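Local coordinates for SspB protein (Streptomyces clavuligerus, PDB 6JUF) that probably acts as a metal-dependent DNA nuclease in the phosphorothioation-sensing SspABCD-SspE defence system against phages, at residues Pro230-Asp240 with Phe307-Tyr318. Residues are numbered along the deposited sequence; the frame is centred on the assembly and turned at random.
Sequences PARIIAYACLD and FDLAWDVLDEQY
Tyr236 and Leu239 pack against Ala310, Val313 and Leu314 in a buried antiparallel helix pair within the DUF4007 region. The axes of helices 231-240 and 307-317 approach to 8.1 Å, their N-to-C directions 168° apart. The backbones come nearest at Tyr236 and Ala310, CA to CA 4.5 Å; Ala310 CB sits 3.6 Å from Leu239 CB and meets Tyr236 CD1. Val313 CG1 lies 3.5 Å from the Arg232 backbone O. Leu314 CD2 makes a CH-pi contact over the Tyr236 ring, 3.7 Å from its centroid. An edge of this ring, led by CE1, meets the Trp311 five-membered ring face in a T-shaped stack, planes at 76°. The order of helices and strands from 231 to 302 resembles a winged helix, with helix 231-243 first and helix 306-317 following the last strand. Helix 107-118 packs on the Tyr236 cluster, and its Trp116 NE1 hydrogen-bonds Tyr236 OH. A water bound to Tyr236 OH also donates to Asp240 OD1 and accepts from Trp311 NE1. Trp115 NE1 hydrogen-bonds Asp240 OD2, and Arg121 forms a salt bridge with OD1.

Arg232 bends at chi3 (-74°), which brings the guanidinium edge to Gln317 OE1, while Glu316 O and Gln317 N lie over one face. Arg232 NE donates to Gln317 OE1 at 2.8 Å, in the carbonyl plane, and NH2 adds a weak bond. Glu195 of the second subunit packs on Pro230 and Gln317.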
loop_
_atom_site.group_PDB
_atom_site.type_symbol
_atom_site.label_atom_id
_atom_site.label_comp_id
_atom_site.label_asym_id
_atom_site.label_seq_id
_atom_site.Cartn_x
_atom_site.Cartn_y
_atom_site.Cartn_z
ATOM N N PRO B 230 11.516 -11.778 -5.102
ATOM C CA PRO B 230 12.964 -11.861 -5.387
ATOM C C PRO B 230 13.537 -13.265 -5.062
ATOM O O PRO B 230 13.123 -13.949 -4.094
ATOM C CB PRO B 230 13.610 -10.773 -4.479
ATOM C CG PRO B 230 12.472 -9.867 -4.143
ATOM C CD PRO B 230 11.238 -10.766 -4.081
ATOM N N ALA B 231 14.545 -13.667 -5.873
ATOM C CA ALA B 231 15.291 -14.916 -5.606
ATOM C C ALA B 231 15.839 -15.043 -4.193
ATOM O O ALA B 231 15.747 -16.122 -3.603
ATOM C CB ALA B 231 16.425 -15.046 -6.618
ATOM N N ARG B 232 16.385 -13.954 -3.627
ATOM C CA ARG B 232 16.919 -14.053 -2.272
ATOM C C ARG B 232 15.816 -14.218 -1.210
ATOM O O ARG B 232 16.047 -14.754 -0.162
ATOM C CB ARG B 232 17.832 -12.859 -1.934
ATOM C CG ARG B 232 19.155 -12.987 -2.735
ATOM C CD ARG B 232 20.148 -11.885 -2.361
ATOM N NE ARG B 232 19.743 -10.623 -2.939
ATOM C CZ ARG B 232 20.563 -9.646 -3.359
ATOM N NH1 ARG B 232 21.876 -9.791 -3.305
ATOM N NH2 ARG B 232 20.064 -8.527 -3.863
ATOM N N ILE B 233 14.584 -13.745 -1.517
ATOM C CA ILE B 233 13.480 -14.024 -0.555
ATOM C C ILE B 233 13.086 -15.520 -0.569
ATOM O O ILE B 233 12.909 -16.149 0.477
ATOM C CB ILE B 233 12.233 -13.125 -0.804
ATOM C CG1 ILE B 233 12.527 -11.620 -0.636
ATOM C CG2 ILE B 233 11.059 -13.575 0.103
ATOM C CD1 ILE B 233 12.997 -11.208 0.752
ATOM N N ILE B 234 13.039 -16.089 -1.778
ATOM C CA ILE B 234 12.856 -17.547 -1.953
ATOM C C ILE B 234 13.949 -18.330 -1.206
ATOM O O ILE B 234 13.671 -19.223 -0.397
ATOM C CB ILE B 234 12.769 -17.937 -3.436
ATOM C CG1 ILE B 234 11.511 -17.293 -4.083
ATOM C CG2 ILE B 234 12.709 -19.454 -3.580
ATOM C CD1 ILE B 234 11.499 -17.318 -5.627
ATOM N N ALA B 235 15.221 -17.974 -1.483
ATOM C CA ALA B 235 16.340 -18.696 -0.851
ATOM C C ALA B 235 16.350 -18.577 0.680
ATOM O O ALA B 235 16.562 -19.553 1.409
ATOM C CB ALA B 235 17.659 -18.224 -1.468
ATOM N N TYR B 236 16.082 -17.356 1.174
ATOM C CA TYR B 236 15.983 -17.168 2.614
ATOM C C TYR B 236 14.891 -18.126 3.205
ATOM O O TYR B 236 15.090 -18.765 4.224
ATOM C CB TYR B 236 15.634 -15.684 2.924
ATOM C CG TYR B 236 14.908 -15.542 4.275
ATOM C CD1 TYR B 236 15.596 -15.583 5.454
ATOM C CD2 TYR B 236 13.498 -15.386 4.309
ATOM C CE1 TYR B 236 14.924 -15.475 6.686
ATOM C CE2 TYR B 236 12.817 -15.270 5.509
ATOM C CZ TYR B 236 13.544 -15.350 6.707
ATOM O OH TYR B 236 12.863 -15.270 7.884
ATOM N N ALA B 237 13.725 -18.139 2.532
ATOM C CA ALA B 237 12.627 -18.957 3.027
ATOM C C ALA B 237 12.941 -20.433 3.039
ATOM O O ALA B 237 12.624 -21.149 4.007
ATOM C CB ALA B 237 11.352 -18.662 2.235
ATOM N N CYS B 238 13.657 -20.877 1.981
ATOM C CA CYS B 238 14.103 -22.275 1.936
ATOM C C CYS B 238 15.017 -22.664 3.114
ATOM O O CYS B 238 14.840 -23.681 3.767
ATOM C CB CYS B 238 14.781 -22.570 0.587
ATOM S SG CYS B 238 13.667 -22.539 -0.828
ATOM N N LEU B 239 15.998 -21.787 3.368
ATOM C CA LEU B 239 16.956 -22.007 4.459
ATOM C C LEU B 239 16.310 -21.867 5.829
ATOM O O LEU B 239 16.589 -22.667 6.744
ATOM C CB LEU B 239 18.136 -21.062 4.289
ATOM C CG LEU B 239 19.089 -21.388 3.137
ATOM C CD1 LEU B 239 19.869 -20.091 2.758
ATOM C CD2 LEU B 239 20.037 -22.548 3.438
ATOM N N ASP B 240 15.392 -20.873 5.939
ATOM C CA ASP B 240 14.666 -20.683 7.196
ATOM C C ASP B 240 13.796 -21.920 7.488
ATOM O O ASP B 240 13.695 -22.377 8.622
ATOM C CB ASP B 240 13.813 -19.439 7.065
ATOM C CG ASP B 240 13.121 -19.030 8.357
ATOM O OD1 ASP B 240 13.789 -18.931 9.403
ATOM O OD2 ASP B 240 11.887 -18.808 8.298
ATOM N N PHE B 307 19.964 -21.381 9.508
ATOM C CA PHE B 307 19.385 -20.142 9.974
ATOM C C PHE B 307 20.302 -18.952 9.746
ATOM O O PHE B 307 19.828 -17.895 9.256
ATOM C CB PHE B 307 19.007 -20.245 11.448
ATOM C CG PHE B 307 18.230 -19.069 11.945
ATOM C CD1 PHE B 307 16.846 -19.075 11.811
ATOM C CD2 PHE B 307 18.875 -17.967 12.509
ATOM C CE1 PHE B 307 16.079 -18.001 12.277
ATOM C CE2 PHE B 307 18.150 -16.886 13.017
ATOM C CZ PHE B 307 16.737 -16.897 12.884
ATOM N N ASP B 308 21.599 -19.070 10.087
ATOM C CA ASP B 308 22.498 -17.928 9.926
ATOM C C ASP B 308 22.677 -17.653 8.448
ATOM O O ASP B 308 22.846 -16.457 8.030
ATOM C CB ASP B 308 23.878 -18.170 10.606
ATOM C CG ASP B 308 23.793 -18.131 12.129
ATOM O OD1 ASP B 308 22.799 -17.608 12.689
ATOM O OD2 ASP B 308 24.722 -18.627 12.794
ATOM N N LEU B 309 22.714 -18.707 7.644
ATOM C CA LEU B 309 22.895 -18.505 6.196
ATOM C C LEU B 309 21.651 -17.830 5.613
ATOM O O LEU B 309 21.755 -16.984 4.747
ATOM C CB LEU B 309 23.219 -19.808 5.442
ATOM C CG LEU B 309 24.578 -20.420 5.887
ATOM C CD1 LEU B 309 24.638 -21.831 5.295
ATOM C CD2 LEU B 309 25.646 -19.492 5.314
ATOM N N ALA B 310 20.476 -18.212 6.090
ATOM C CA ALA B 310 19.264 -17.611 5.634
ATOM C C ALA B 310 19.329 -16.100 5.855
ATOM O O ALA B 310 18.924 -15.344 4.967
ATOM C CB ALA B 310 18.057 -18.192 6.396
ATOM N N TRP B 311 19.779 -15.680 7.024
ATOM C CA TRP B 311 19.897 -14.291 7.300
ATOM C C TRP B 311 20.999 -13.576 6.541
ATOM O O TRP B 311 20.855 -12.392 6.323
ATOM C CB TRP B 311 19.939 -14.033 8.810
ATOM C CG TRP B 311 18.529 -14.036 9.298
ATOM C CD1 TRP B 311 17.789 -15.102 9.797
ATOM C CD2 TRP B 311 17.634 -12.915 9.294
ATOM N NE1 TRP B 311 16.536 -14.707 10.101
ATOM C CE2 TRP B 311 16.378 -13.400 9.823
ATOM C CE3 TRP B 311 17.745 -11.581 8.917
ATOM C CZ2 TRP B 311 15.259 -12.572 9.943
ATOM C CZ3 TRP B 311 16.656 -10.745 9.067
ATOM C CH2 TRP B 311 15.413 -11.239 9.558
ATOM N N ASP B 312 22.127 -14.203 6.239
ATOM C CA ASP B 312 23.088 -13.582 5.306
ATOM C C ASP B 312 22.401 -13.269 3.992
ATOM O O ASP B 312 22.552 -12.170 3.457
ATOM C CB ASP B 312 24.299 -14.477 5.046
ATOM C CG ASP B 312 25.190 -14.650 6.271
ATOM O OD1 ASP B 312 25.092 -13.793 7.183
ATOM O OD2 ASP B 312 25.937 -15.659 6.334
ATOM N N VAL B 313 21.693 -14.245 3.442
ATOM C CA VAL B 313 21.069 -14.102 2.129
ATOM C C VAL B 313 19.992 -12.997 2.209
ATOM O O VAL B 313 19.892 -12.135 1.350
ATOM C CB VAL B 313 20.389 -15.435 1.744
ATOM C CG1 VAL B 313 19.436 -15.299 0.552
ATOM C CG2 VAL B 313 21.438 -16.486 1.411
ATOM N N LEU B 314 19.206 -12.996 3.260
ATOM C CA LEU B 314 18.149 -11.994 3.401
ATOM C C LEU B 314 18.735 -10.581 3.627
ATOM O O LEU B 314 18.294 -9.657 3.032
ATOM C CB LEU B 314 17.209 -12.342 4.567
ATOM C CG LEU B 314 16.036 -11.387 4.799
ATOM C CD1 LEU B 314 15.189 -11.213 3.531
ATOM C CD2 LEU B 314 15.137 -11.890 5.932
ATOM N N ASP B 315 19.755 -10.440 4.455
ATOM C CA ASP B 315 20.332 -9.140 4.670
ATOM C C ASP B 315 20.963 -8.638 3.385
ATOM O O ASP B 315 20.922 -7.413 3.128
ATOM C CB ASP B 315 21.342 -9.196 5.800
ATOM C CG ASP B 315 21.549 -7.833 6.472
ATOM O OD1 ASP B 315 20.574 -7.041 6.471
ATOM O OD2 ASP B 315 22.617 -7.593 7.038
ATOM N N GLU B 316 21.534 -9.518 2.576
ATOM C CA GLU B 316 22.102 -9.080 1.302
ATOM C C GLU B 316 21.046 -8.457 0.411
ATOM O O GLU B 316 21.299 -7.478 -0.308
ATOM C CB GLU B 316 22.713 -10.248 0.602
ATOM C CG GLU B 316 24.006 -10.642 1.276
ATOM C CD GLU B 316 24.443 -12.007 0.873
ATOM O OE1 GLU B 316 24.044 -12.406 -0.228
ATOM O OE2 GLU B 316 25.242 -12.634 1.623
ATOM N N GLN B 317 19.849 -9.028 0.429
ATOM C CA GLN B 317 18.765 -8.527 -0.348
ATOM C C GLN B 317 18.416 -7.090 0.012
ATOM O O GLN B 317 17.877 -6.355 -0.802
ATOM C CB GLN B 317 17.547 -9.433 -0.101
ATOM C CG GLN B 317 16.239 -8.999 -0.805
ATOM C CD GLN B 317 16.306 -8.933 -2.335
ATOM O OE1 GLN B 317 17.161 -9.515 -2.965
ATOM N NE2 GLN B 317 15.299 -8.241 -2.946
ATOM N N TYR B 318 18.744 -6.697 1.233
ATOM C CA TYR B 318 18.481 -5.325 1.696
ATOM C C TYR B 318 19.737 -4.512 1.971
ATOM O O TYR B 318 19.719 -3.574 2.797
ATOM C CB TYR B 318 17.566 -5.361 2.943
ATOM C CG TYR B 318 16.189 -5.817 2.579
ATOM C CD1 TYR B 318 15.260 -4.912 2.112
ATOM C CD2 TYR B 318 15.856 -7.179 2.580
ATOM C CE1 TYR B 318 13.987 -5.312 1.756
ATOM C CE2 TYR B 318 14.609 -7.615 2.203
ATOM C CZ TYR B 318 13.676 -6.677 1.796
ATOM O OH TYR B 318 12.415 -7.056 1.394
HETATM O O HOH W 1 17.013 -11.424 -5.004
HETATM O O HOH W 2 23.534 -12.200 -2.611
HETATM O O HOH W 3 14.054 -16.253 10.072
#